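Local coordinates for probable CoA-transferase alpha subunit (PDB 6COJ), which forms, with a beta subunit, a CoA-transferase-like hydrolase, IpdAB, that cleaves a cholesterol-derived ring carried on coenzyme A, at residues Arg17-Leu23 with Val242-Val246; Val27-Ser32 with Arg56-Thr60; Leu134-Leu140 with Glu167-Met172; Leu124-Ala128 with Leu205-Ala209; Ser32-Ile38 with Thr60-Thr66. The protein carries 1 engineered substitution. The contacts are given in a common frame with arbitrary orientation. Where two conformers were deposited one is given. Numbering follows the deposited sequence.

Contact 1. Residues Arg17-Leu23 with Val242-Val246; sequences RDKRISL and VDGVV. With SO4 (sulfate ion), chain C.
K19 lays its CB against V245 CG2, 4.1 Å away, and its NZ donates to V242 O at 2.8 Å, with chi1 m and chi2 to chi4 all t. The 17-23 backbone is irregular but runs beside strand 244-246, their end-to-end directions 49° apart. A single bridge pairs R20 with V245 (CA-CA 4.7 Å): V245 N donates to K19 O and I21 N to V245 O, both at 2.9 Å. R17 NH2 reaches D243 O at 2.8 Å, and one water links R17 NH2 to D243 OD1 (both 3.0 Å). D18 OD1 accepts from R20 N at 3.1 Å, an Asx turn, and D18 OD2 forms a salt bridge with R20 NH2 at 2.8 Å; R20 NH1 binds a sulfate ion, probably from the crystallisation liquor, through O2 at 3.0 Å. Beyond the bridge the contact turns apolar: I21 CG1 lies 3.9 Å from V246 CG2, and L23 CD2 3.7 Å from V246 CG1. The N-terminal loop borders the outermost strand 244-247 of the parallel sheet. D243 OD2 salt-bridges R213 of strand 213-217. K19 NZ salt-bridges E27 of the beta subunit and R17 N hydrogen-bonds its D51, tying the polar end to the subunit interface.

Contact 2. Residues Val27-Ser32 with Arg56-Thr60; sequences VGELRS and RSDVT
Both backbones are mostly irregular: V27 lies in the last part of helix 23-28, the chain then leaves it towards S32, and S57 is the first residue to leave helical angles after helix 48-56. L30 N donates to V27 O at 2.9 Å, and from L30 (phi/psi -90/161) the chain is extended. The two segments converge, the CA-CA separation falling from 7.4 Å at V27-S57 to 4.7 Å at S32-V59. There S32, with chi1 m, accepts at OG from T60 N at 2.9 Å, and S32 CA lies 3.1 Å from T60 O. The segments are the loops leading into adjacent parallel strands, 35-38 and 62-65, of the Rossmann-like sheet of the CoA-transferase family. V59, with chi1 t, fills the gap between them: its CG2 is 3.9 Å from L30 O, its CG1 is 3.8 Å from R31 C and 4.5 Å from L30 CB. V27 CG1, also on a t rotamer, approaches S57 OG at 3.6 Å. S57 OG accepts from V59 N at 3.0 Å, an ST turn, and bonds L54 O. R31 NH2 folds back to G28 O at 2.7 Å and L30 O at 2.9 Å. L54 of helix 48-56 packs against V27, L30 and V59.

Contact 3. Residues Leu134-Leu140 with Glu167-Met172; sequences LPIRAGL and ETLIAM
Strands 134-136 and 168-172 are antiparallel (139°), their axes 4.6 Å apart. L134-M172 and I136-I170 are hydrogen-bonded pairs (L134 N to M172 O 3.0 Å, M172 N to L134 O 2.9 Å, I136 N to I170 O 2.9 Å; I170 N to I136 O, 3.0 Å, is weak); P135-A171 is non-hydrogen-bonded. I170, chi1 and chi2 both m, is the main bump: its CG1 enters the hollow after I136, 3.5 Å from A138 O and 3.7 Å from L140 N, and CD1 meets L140 CD2 at 3.8 Å. G139 (phi/psi 113/-37) carries no CB to crowd I170. I136 CG2 sits between I170 CB (3.9 Å) and M172 CB (4.1 Å). On the face that carries P135 and A171, L169 CD1 lies 4.1 Å from P135 CB. R137 NH2 makes a long salt bridge, 3.8 Å, to E167 OE2; R137 NH1 hydrogen-bonds R130 O of the second copy of this protein, and E167 pairs with R172 of the beta subunit. This is an edge pairing in a three-stranded antiparallel sheet at the subunit interfaces.

Contact 4. Residues Leu124-Ala128 with Leu205-Ala209; sequences LEAAA and LYCAA
Helix 117-128 and helix 203-208 meet near their C-terminal ends, where A128 and A209 have their CA atoms 4.5 Å apart. Both stay helical through most of the contact (A128 N to L124 O 2.8 Å, A209 N to L205 O 2.9 Å). L124 takes the m, t rotamer: CD1 stands over one face of the Y206 ring, 3.7 Å from the centroid and 9° off the normal, a CH-pi contact, and CD2 reaches A209 CB at 3.8 Å. Y206 has chi1 at -81° and chi2 at -74°; its CA-to-CB bond points away from the other helix, yet the ring comes round to L124. L205, also m, t, brings its CB to 4.0 Å from L124 CB and its CD1 to 4.0 Å from E125 CG, E125 itself being m, t. This is plain packing of two helices of the CoA-transferase-type alpha/beta fold, near strand 177-184, whose L177 touches L124, Y206 and A209. Towards the helix ends only alanines meet, so the backbones come close: A127 CB to A209 CB and A128 CB to A208 CB are both 3.6 Å. One water donates to A128 O and to A208 O, each at 2.8 Å, joining the two carbonyls. L205 also packs on R81 of the beta subunit.

Contact 5. Residues Ser32-Ile38 with Thr60-Thr66; sequences SGMTIGI and TDLTVVT
Strands 35-38 and 62-65 run parallel, axes 4.6 Å apart at closest and 32° between directions, with T35 opposite T63, I36 opposite V64 and G37 opposite V65. The bonds follow the parallel pattern: T63 N to M34 O 3.0 Å, I36 N to T63 O 2.8 Å, V65 N to I36 O 2.9 Å and I38 N to V65 O 3.0 Å. Before the strands, T60 N donates to S32 OG at 2.9 Å and G33 N to T60 O at 3.0 Å. A water sits within bonding distance of D61 O (2.8 Å), G33 O (3.2 Å, weak) and T63 OG1 (2.7 Å). Other polar groups are satisfied outside the pair: T35 N by D178 OD2, D61 OD1 by T82 OG1, T66 OG1 by D71 OD2; in backbone bonds T35 and G37 pair with A179, G37 also with L181, and L62 with K80 and T82. I36 CD1 meets L62 CD2 at 3.7 Å and I38 CD1 meets V64 CG1 at 3.9 Å, both isoleucines m, t. With helix 48-56 between them the strands form a beta-alpha-beta crossover, flanked in the sheet by strand 177-184 beside 35-38 and strand 81-86 beside 62-65.

From the N terminus, residues 17-23 open contact 1, which closes only at 242-246 and so encloses the other four. Contact 2 opens next, in 27-32, and closes at 56-60; contact 5 runs from 32-38 to 60-66. They share S32 and T60, and their segments alternate, so the two cross, together closing the first beta-alpha-beta unit around helix 48-56. Contact 4 opens at 124-128 and closes at 205-209; nested inside it, contact 3 runs from 134-140 to 167-172, bringing the three-stranded antiparallel sheet against helix 117-128 through L134. Y206 of contact 4 touches G37, I38, V65 and T66 of contact 5, joining the helix pair to the parallel sheet, whose outermost strand 244-247 contact 1 reaches.

Contact 1. Residues Arg17-Leu23 with Val242-Val246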
# COMPACT_ATOMS: atom_id res chain seq x y z
N ARG A 17 10.95 1.09 -26.17
CA ARG A 17 11.75 2.31 -26.22
C ARG A 17 13.01 2.19 -25.36
O ARG A 17 12.96 1.70 -24.23
CB ARG A 17 10.92 3.51 -25.77
CG ARG A 17 11.67 4.83 -25.98
CD ARG A 17 10.78 6.06 -25.88
NE ARG A 17 10.37 6.36 -24.51
CZ ARG A 17 11.10 7.05 -23.64
NH1 ARG A 17 12.29 7.51 -23.99
NH2 ARG A 17 10.64 7.28 -22.42
N ASP A 18 14.14 2.62 -25.92
CA ASP A 18 15.40 2.70 -25.18
C ASP A 18 15.43 4.03 -24.44
O ASP A 18 15.52 5.09 -25.07
CB ASP A 18 16.56 2.61 -26.17
CG ASP A 18 17.93 2.61 -25.50
OD1 ASP A 18 18.02 2.78 -24.26
OD2 ASP A 18 18.94 2.45 -26.22
N LYS A 19 15.37 3.97 -23.11
CA LYS A 19 15.25 5.17 -22.29
C LYS A 19 16.57 5.64 -21.69
O LYS A 19 16.57 6.57 -20.89
CB LYS A 19 14.22 4.92 -21.18
CG LYS A 19 12.86 4.50 -21.71
CD LYS A 19 11.86 4.27 -20.58
CE LYS A 19 10.54 3.81 -21.14
NZ LYS A 19 9.63 3.37 -20.03
N ARG A 20 17.68 5.02 -22.08
CA ARG A 20 18.98 5.42 -21.52
C ARG A 20 19.33 6.85 -21.92
O ARG A 20 19.28 7.20 -23.10
CB ARG A 20 20.06 4.46 -22.00
CG ARG A 20 19.97 3.10 -21.33
CD ARG A 20 20.94 2.12 -21.93
NE ARG A 20 20.61 1.82 -23.31
CZ ARG A 20 21.34 1.02 -24.09
NH1 ARG A 20 22.44 0.46 -23.61
NH2 ARG A 20 20.96 0.78 -25.34
N ILE A 21 19.70 7.66 -20.93
CA ILE A 21 20.10 9.05 -21.12
C ILE A 21 21.17 9.40 -20.09
O ILE A 21 21.36 8.69 -19.09
CB ILE A 21 18.91 10.03 -20.97
CG1 ILE A 21 18.27 9.87 -19.58
CG2 ILE A 21 17.91 9.86 -22.10
CD1 ILE A 21 17.05 10.73 -19.38
N SER A 22 21.87 10.51 -20.32
CA SER A 22 22.90 10.96 -19.40
C SER A 22 22.28 11.78 -18.26
O SER A 22 21.12 12.19 -18.31
CB SER A 22 23.93 11.81 -20.12
OG SER A 22 23.35 13.05 -20.48
N LEU A 23 23.09 12.03 -17.23
CA LEU A 23 22.67 12.90 -16.13
C LEU A 23 22.26 14.27 -16.64
O LEU A 23 21.20 14.79 -16.26
CB LEU A 23 23.82 13.05 -15.12
CG LEU A 23 24.11 11.80 -14.29
CD1 LEU A 23 25.49 11.91 -13.67
CD2 LEU A 23 23.05 11.62 -13.21
N VAL A 242 8.54 5.06 -15.64
CA VAL A 242 9.86 5.63 -15.88
C VAL A 242 9.91 6.21 -17.28
O VAL A 242 9.47 5.58 -18.24
CB VAL A 242 10.95 4.54 -15.72
CG1 VAL A 242 12.32 5.10 -16.12
CG2 VAL A 242 10.96 4.01 -14.30
N ASP A 243 10.50 7.39 -17.40
CA ASP A 243 10.72 7.99 -18.72
C ASP A 243 12.18 8.03 -19.14
O ASP A 243 12.45 7.95 -20.34
CB ASP A 243 10.10 9.38 -18.79
CG ASP A 243 8.64 9.36 -18.44
OD1 ASP A 243 7.85 8.75 -19.20
OD2 ASP A 243 8.28 9.89 -17.38
N GLY A 244 13.11 8.12 -18.21
CA GLY A 244 14.52 8.06 -18.55
C GLY A 244 15.28 7.28 -17.51
O GLY A 244 14.97 7.32 -16.31
N VAL A 245 16.30 6.57 -17.98
CA VAL A 245 17.16 5.71 -17.16
C VAL A 245 18.59 6.21 -17.28
O VAL A 245 19.12 6.31 -18.39
CB VAL A 245 17.08 4.24 -17.61
CG1 VAL A 245 18.07 3.38 -16.83
CG2 VAL A 245 15.66 3.72 -17.48
N VAL A 246 19.23 6.50 -16.14
CA VAL A 246 20.61 6.97 -16.11
C VAL A 246 21.46 5.93 -15.40
O VAL A 246 21.15 5.54 -14.27
CB VAL A 246 20.72 8.33 -15.40
CG1 VAL A 246 22.17 8.81 -15.40
CG2 VAL A 246 19.80 9.37 -16.05
S SO4 C . 23.53 -1.70 -26.62
O1 SO4 C . 24.47 -2.16 -27.64
O2 SO4 C . 24.14 -0.59 -25.89
O3 SO4 C . 22.29 -1.26 -27.26
O4 SO4 C . 23.25 -2.79 -25.69
O HOH W 1 8.11 6.48 -21.07
O HOH W 2 14.43 8.89 -22.40

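Contact 2. Residues Val27-Ser32 with Arg56-Thr60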
# COMPACT_ATOMS: atom_id res chain seq x y z
N VAL A 27 18.43 16.18 -16.65
CA VAL A 27 18.17 17.51 -16.12
C VAL A 27 17.74 18.46 -17.23
O VAL A 27 16.97 19.40 -16.98
CB VAL A 27 19.37 17.99 -15.29
CG1 VAL A 27 19.22 19.46 -14.87
CG2 VAL A 27 19.52 17.08 -14.07
N GLY A 28 18.19 18.21 -18.46
CA GLY A 28 17.75 18.99 -19.61
C GLY A 28 16.27 18.88 -19.90
O GLY A 28 15.73 19.71 -20.64
N GLU A 29 15.60 17.86 -19.37
CA GLU A 29 14.15 17.71 -19.48
C GLU A 29 13.40 18.46 -18.39
O GLU A 29 12.17 18.56 -18.47
CB GLU A 29 13.76 16.23 -19.41
CG GLU A 29 14.21 15.40 -20.59
CD GLU A 29 13.76 16.00 -21.91
OE1 GLU A 29 14.63 16.39 -22.72
OE2 GLU A 29 12.53 16.08 -22.13
N LEU A 30 14.10 18.95 -17.38
CA LEU A 30 13.48 19.71 -16.30
C LEU A 30 13.47 21.19 -16.65
O LEU A 30 14.21 21.66 -17.53
CB LEU A 30 14.24 19.48 -15.00
CG LEU A 30 14.44 18.01 -14.62
CD1 LEU A 30 15.28 17.92 -13.36
CD2 LEU A 30 13.09 17.30 -14.44
N ARG A 31 12.61 21.93 -15.96
CA ARG A 31 12.46 23.35 -16.22
C ARG A 31 12.33 24.09 -14.90
O ARG A 31 11.80 23.56 -13.92
CB ARG A 31 11.20 23.64 -17.05
CG ARG A 31 11.14 22.91 -18.38
CD ARG A 31 12.13 23.50 -19.37
NE ARG A 31 11.98 22.93 -20.70
CZ ARG A 31 12.71 21.92 -21.17
NH1 ARG A 31 12.51 21.47 -22.39
NH2 ARG A 31 13.66 21.38 -20.41
N SER A 32 12.82 25.33 -14.88
CA SER A 32 12.63 26.17 -13.71
C SER A 32 11.14 26.28 -13.40
O SER A 32 10.30 26.29 -14.30
CB SER A 32 13.24 27.55 -13.94
OG SER A 32 14.65 27.46 -14.06
N ARG A 56 24.65 21.91 -11.56
CA ARG A 56 25.41 22.38 -12.71
C ARG A 56 24.52 23.16 -13.68
O ARG A 56 25.03 24.01 -14.41
CB ARG A 56 26.02 21.18 -13.45
CG ARG A 56 27.13 20.49 -12.70
CD ARG A 56 27.92 19.57 -13.62
NE ARG A 56 27.13 18.49 -14.19
CZ ARG A 56 26.92 17.32 -13.60
NH1 ARG A 56 27.46 17.08 -12.41
NH2 ARG A 56 26.20 16.39 -14.19
N SER A 57 23.22 22.86 -13.70
CA SER A 57 22.28 23.47 -14.62
C SER A 57 21.81 24.83 -14.11
O SER A 57 22.13 25.25 -12.99
CB SER A 57 21.05 22.57 -14.80
OG SER A 57 20.11 22.73 -13.74
N ASP A 58 21.03 25.52 -14.94
CA ASP A 58 20.38 26.76 -14.54
C ASP A 58 18.95 26.57 -14.08
O ASP A 58 18.23 27.56 -13.89
CB ASP A 58 20.45 27.80 -15.67
CG ASP A 58 19.65 27.39 -16.90
OD1 ASP A 58 19.09 26.27 -16.94
OD2 ASP A 58 19.58 28.21 -17.85
N VAL A 59 18.51 25.32 -13.89
CA VAL A 59 17.15 25.06 -13.43
C VAL A 59 17.02 25.50 -11.98
O VAL A 59 17.79 25.07 -11.12
CB VAL A 59 16.82 23.57 -13.59
CG1 VAL A 59 15.48 23.26 -12.92
CG2 VAL A 59 16.78 23.19 -15.06
N THR A 60 16.04 26.35 -11.71
CA THR A 60 15.90 26.94 -10.38
C THR A 60 14.42 27.19 -10.11
O THR A 60 13.56 26.70 -10.84
CB THR A 60 16.78 28.19 -10.28
OG1 THR A 60 16.86 28.62 -8.92
CG2 THR A 60 16.22 29.31 -11.15

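Contact 3. Residues Leu134-Leu140 with Glu167-Met172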
# COMPACT_ATOMS: atom_id res chain seq x y z
N LEU A 134 -6.60 12.46 0.19
CA LEU A 134 -6.92 11.30 1.02
C LEU A 134 -7.02 11.78 2.46
O LEU A 134 -6.27 12.67 2.87
CB LEU A 134 -5.83 10.21 0.92
CG LEU A 134 -5.80 9.39 -0.37
CD1 LEU A 134 -4.54 8.55 -0.47
CD2 LEU A 134 -7.06 8.50 -0.46
N PRO A 135 -7.95 11.22 3.23
CA PRO A 135 -8.09 11.64 4.63
C PRO A 135 -7.01 10.99 5.47
O PRO A 135 -6.56 9.87 5.20
CB PRO A 135 -9.45 11.07 5.03
CG PRO A 135 -9.58 9.82 4.15
CD PRO A 135 -8.94 10.21 2.85
N ILE A 136 -6.60 11.70 6.52
CA ILE A 136 -5.57 11.19 7.42
C ILE A 136 -5.74 11.89 8.76
O ILE A 136 -6.19 13.03 8.83
CB ILE A 136 -4.16 11.39 6.81
CG1 ILE A 136 -3.08 10.67 7.64
CG2 ILE A 136 -3.81 12.87 6.70
CD1 ILE A 136 -1.73 10.48 6.91
N ARG A 137 -5.40 11.18 9.84
CA ARG A 137 -5.47 11.76 11.17
C ARG A 137 -4.27 12.67 11.44
O ARG A 137 -4.43 13.76 12.01
CB ARG A 137 -5.53 10.65 12.21
CG ARG A 137 -5.93 11.11 13.59
CD ARG A 137 -6.16 9.94 14.54
NE ARG A 137 -6.55 8.75 13.82
CZ ARG A 137 -7.81 8.34 13.72
NH1 ARG A 137 -8.11 7.23 13.05
NH2 ARG A 137 -8.77 9.07 14.29
N ALA A 138 -3.08 12.24 11.02
CA ALA A 138 -1.85 12.99 11.28
C ALA A 138 -1.98 14.43 10.79
O ALA A 138 -2.43 14.68 9.67
CB ALA A 138 -0.68 12.31 10.56
N GLY A 139 -1.56 15.37 11.65
CA GLY A 139 -1.68 16.78 11.34
C GLY A 139 -2.68 17.47 12.25
O GLY A 139 -2.46 18.62 12.65
N LEU A 140 -3.77 16.78 12.59
CA LEU A 140 -4.80 17.37 13.44
C LEU A 140 -4.21 17.81 14.77
O LEU A 140 -3.44 17.08 15.40
CB LEU A 140 -5.90 16.34 13.72
CG LEU A 140 -6.92 16.02 12.64
CD1 LEU A 140 -7.78 14.89 13.15
CD2 LEU A 140 -7.79 17.23 12.30
N GLU A 167 -16.46 12.08 12.31
CA GLU A 167 -15.05 12.43 12.39
C GLU A 167 -14.70 13.45 11.32
O GLU A 167 -15.10 13.32 10.17
CB GLU A 167 -14.21 11.19 12.12
CG GLU A 167 -14.28 10.16 13.19
CD GLU A 167 -13.14 9.17 13.09
OE1 GLU A 167 -13.30 8.05 13.61
OE2 GLU A 167 -12.09 9.51 12.49
N THR A 168 -13.92 14.45 11.72
CA THR A 168 -13.35 15.41 10.79
C THR A 168 -11.84 15.20 10.76
O THR A 168 -11.18 15.23 11.81
CB THR A 168 -13.69 16.84 11.20
OG1 THR A 168 -15.11 17.02 11.14
CG2 THR A 168 -13.05 17.84 10.27
N LEU A 169 -11.31 14.92 9.58
CA LEU A 169 -9.92 14.51 9.40
C LEU A 169 -9.20 15.51 8.50
O LEU A 169 -9.83 16.33 7.82
CB LEU A 169 -9.87 13.11 8.78
CG LEU A 169 -10.50 12.02 9.64
CD1 LEU A 169 -11.06 10.90 8.76
CD2 LEU A 169 -9.47 11.50 10.62
N ILE A 170 -7.87 15.45 8.48
CA ILE A 170 -7.11 16.21 7.50
C ILE A 170 -7.42 15.67 6.12
O ILE A 170 -7.40 14.45 5.90
CB ILE A 170 -5.61 16.10 7.79
CG1 ILE A 170 -5.26 16.62 9.19
CG2 ILE A 170 -4.80 16.82 6.71
CD1 ILE A 170 -5.48 18.11 9.38
N ALA A 171 -7.72 16.55 5.18
CA ALA A 171 -7.78 16.16 3.77
C ALA A 171 -6.41 16.44 3.19
O ALA A 171 -6.09 17.57 2.81
CB ALA A 171 -8.86 16.97 3.04
N MET A 172 -5.55 15.43 3.16
CA MET A 172 -4.23 15.64 2.59
C MET A 172 -4.36 15.80 1.08
O MET A 172 -4.82 14.88 0.40
CB MET A 172 -3.34 14.44 2.90
CG MET A 172 -1.96 14.57 2.28
SD MET A 172 -1.06 15.96 2.96
CE MET A 172 0.21 16.10 1.71

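Contact 4. Residues Leu124-Ala128 with Leu205-Ala209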
# COMPACT_ATOMS: atom_id res chain seq x y z
N LEU A 124 1.46 11.47 -1.75
CA LEU A 124 1.95 10.80 -2.95
C LEU A 124 0.98 9.71 -3.39
O LEU A 124 0.74 9.54 -4.58
CB LEU A 124 3.34 10.21 -2.70
CG LEU A 124 4.46 11.22 -2.47
CD1 LEU A 124 5.72 10.47 -2.03
CD2 LEU A 124 4.74 12.01 -3.74
N GLU A 125 0.41 8.98 -2.43
CA GLU A 125 -0.59 7.97 -2.76
C GLU A 125 -1.82 8.59 -3.42
O GLU A 125 -2.40 8.01 -4.35
CB GLU A 125 -0.99 7.20 -1.49
CG GLU A 125 0.03 6.15 -1.08
CD GLU A 125 -0.29 5.52 0.28
OE1 GLU A 125 -1.02 6.14 1.07
OE2 GLU A 125 0.20 4.40 0.53
N ALA A 126 -2.25 9.76 -2.94
CA ALA A 126 -3.39 10.42 -3.57
C ALA A 126 -3.07 10.77 -5.02
O ALA A 126 -3.87 10.49 -5.93
CB ALA A 126 -3.80 11.67 -2.78
N ALA A 127 -1.90 11.35 -5.27
CA ALA A 127 -1.50 11.66 -6.64
C ALA A 127 -1.41 10.40 -7.49
O ALA A 127 -1.84 10.40 -8.65
CB ALA A 127 -0.16 12.41 -6.63
N ALA A 128 -0.82 9.32 -6.95
CA ALA A 128 -0.67 8.08 -7.71
C ALA A 128 -2.03 7.57 -8.18
O ALA A 128 -2.14 7.00 -9.28
CB ALA A 128 -0.00 7.02 -6.85
N LEU A 205 6.23 5.41 -5.27
CA LEU A 205 5.19 6.43 -5.13
C LEU A 205 5.60 7.75 -5.78
O LEU A 205 4.78 8.42 -6.42
CB LEU A 205 4.87 6.67 -3.66
CG LEU A 205 4.29 5.48 -2.88
CD1 LEU A 205 4.00 5.87 -1.44
CD2 LEU A 205 3.03 5.01 -3.56
N TYR A 206 6.87 8.15 -5.64
CA TYR A 206 7.32 9.36 -6.30
C TYR A 206 7.15 9.25 -7.81
O TYR A 206 6.65 10.18 -8.46
CB TYR A 206 8.78 9.66 -5.95
CG TYR A 206 8.98 10.34 -4.61
CD1 TYR A 206 8.65 11.68 -4.45
CD2 TYR A 206 9.47 9.65 -3.51
CE1 TYR A 206 8.83 12.32 -3.23
CE2 TYR A 206 9.65 10.28 -2.28
CZ TYR A 206 9.32 11.61 -2.15
OH TYR A 206 9.49 12.24 -0.95
N CYS A 207 7.53 8.12 -8.39
CA CYS A 207 7.35 7.95 -9.83
C CYS A 207 5.87 7.96 -10.20
O CYS A 207 5.48 8.61 -11.18
CB CYS A 207 8.01 6.66 -10.30
SG CYS A 207 9.80 6.76 -10.31
N ALA A 208 5.04 7.28 -9.41
CA ALA A 208 3.61 7.20 -9.73
C ALA A 208 2.92 8.55 -9.61
O ALA A 208 1.89 8.77 -10.24
CB ALA A 208 2.93 6.17 -8.83
N ALA A 209 3.47 9.47 -8.81
CA ALA A 209 2.88 10.78 -8.59
C ALA A 209 3.33 11.83 -9.61
O ALA A 209 2.83 12.96 -9.55
CB ALA A 209 3.22 11.28 -7.18
O HOH W 3 -0.10 7.05 -11.18

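Contact 5. Residues Ser32-Ile38 with Thr60-Thr66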
# COMPACT_ATOMS: atom_id res chain seq x y z
N SER A 32 12.82 25.33 -14.88
CA SER A 32 12.63 26.17 -13.71
C SER A 32 11.14 26.28 -13.40
O SER A 32 10.30 26.29 -14.30
CB SER A 32 13.24 27.55 -13.94
OG SER A 32 14.65 27.46 -14.06
N GLY A 33 10.82 26.33 -12.11
CA GLY A 33 9.45 26.43 -11.67
C GLY A 33 8.74 25.11 -11.49
O GLY A 33 7.58 25.11 -11.03
N MET A 34 9.38 23.99 -11.80
CA MET A 34 8.73 22.70 -11.66
C MET A 34 8.57 22.32 -10.20
O MET A 34 9.34 22.76 -9.33
CB MET A 34 9.55 21.60 -12.34
CG MET A 34 9.23 21.43 -13.79
SD MET A 34 10.18 20.05 -14.44
CE MET A 34 9.54 19.96 -16.10
N THR A 35 7.56 21.51 -9.94
CA THR A 35 7.47 20.76 -8.69
C THR A 35 8.14 19.41 -8.91
O THR A 35 7.74 18.64 -9.80
CB THR A 35 6.00 20.59 -8.31
OG1 THR A 35 5.43 21.87 -8.04
CG2 THR A 35 5.87 19.72 -7.07
N ILE A 36 9.19 19.13 -8.14
CA ILE A 36 10.00 17.93 -8.31
C ILE A 36 10.00 17.15 -7.00
O ILE A 36 10.30 17.70 -5.94
CB ILE A 36 11.44 18.27 -8.75
CG1 ILE A 36 11.40 19.07 -10.05
CG2 ILE A 36 12.27 16.99 -8.90
CD1 ILE A 36 12.77 19.37 -10.62
N GLY A 37 9.69 15.86 -7.10
CA GLY A 37 9.82 14.96 -5.96
C GLY A 37 11.17 14.28 -6.03
O GLY A 37 11.62 13.87 -7.10
N ILE A 38 11.82 14.16 -4.88
CA ILE A 38 13.12 13.51 -4.80
C ILE A 38 13.00 12.30 -3.88
O ILE A 38 12.55 12.43 -2.73
CB ILE A 38 14.22 14.47 -4.32
CG1 ILE A 38 14.25 15.70 -5.23
CG2 ILE A 38 15.56 13.75 -4.33
CD1 ILE A 38 15.28 16.73 -4.82
N THR A 60 16.04 26.35 -11.71
CA THR A 60 15.90 26.94 -10.38
C THR A 60 14.42 27.19 -10.11
O THR A 60 13.56 26.70 -10.84
CB THR A 60 16.78 28.19 -10.28
OG1 THR A 60 16.86 28.62 -8.92
CG2 THR A 60 16.22 29.31 -11.15
N ASP A 61 14.13 27.95 -9.05
CA ASP A 61 12.76 28.27 -8.66
C ASP A 61 11.92 27.00 -8.49
O ASP A 61 10.77 26.92 -8.93
CB ASP A 61 12.12 29.25 -9.64
CG ASP A 61 10.74 29.73 -9.21
OD1 ASP A 61 10.52 29.94 -7.99
OD2 ASP A 61 9.88 29.90 -10.09
N LEU A 62 12.49 25.99 -7.84
CA LEU A 62 11.86 24.69 -7.74
C LEU A 62 10.97 24.61 -6.51
O LEU A 62 11.23 25.22 -5.47
CB LEU A 62 12.91 23.59 -7.65
CG LEU A 62 13.77 23.42 -8.91
CD1 LEU A 62 14.84 22.37 -8.68
CD2 LEU A 62 12.90 23.06 -10.11
N THR A 63 9.90 23.84 -6.64
CA THR A 63 9.13 23.40 -5.49
C THR A 63 9.51 21.94 -5.29
O THR A 63 9.35 21.13 -6.20
CB THR A 63 7.63 23.55 -5.78
OG1 THR A 63 7.31 24.94 -5.90
CG2 THR A 63 6.80 22.95 -4.66
N VAL A 64 10.06 21.62 -4.12
CA VAL A 64 10.63 20.29 -3.86
C VAL A 64 9.75 19.55 -2.87
O VAL A 64 9.36 20.10 -1.84
CB VAL A 64 12.08 20.39 -3.36
CG1 VAL A 64 12.64 18.99 -3.12
CG2 VAL A 64 12.94 21.11 -4.36
N VAL A 65 9.44 18.29 -3.20
CA VAL A 65 8.70 17.38 -2.32
C VAL A 65 9.65 16.25 -1.96
O VAL A 65 10.14 15.55 -2.85
CB VAL A 65 7.44 16.82 -3.02
CG1 VAL A 65 6.71 15.87 -2.09
CG2 VAL A 65 6.52 17.95 -3.45
N THR A 66 9.92 16.08 -0.66
CA THR A 66 10.98 15.13 -0.31
C THR A 66 10.90 14.76 1.16
O THR A 66 10.39 15.53 1.98
CB THR A 66 12.36 15.73 -0.63
OG1 THR A 66 13.36 14.72 -0.45
CG2 THR A 66 12.66 16.93 0.27
O HOH W 4 8.19 26.28 -8.13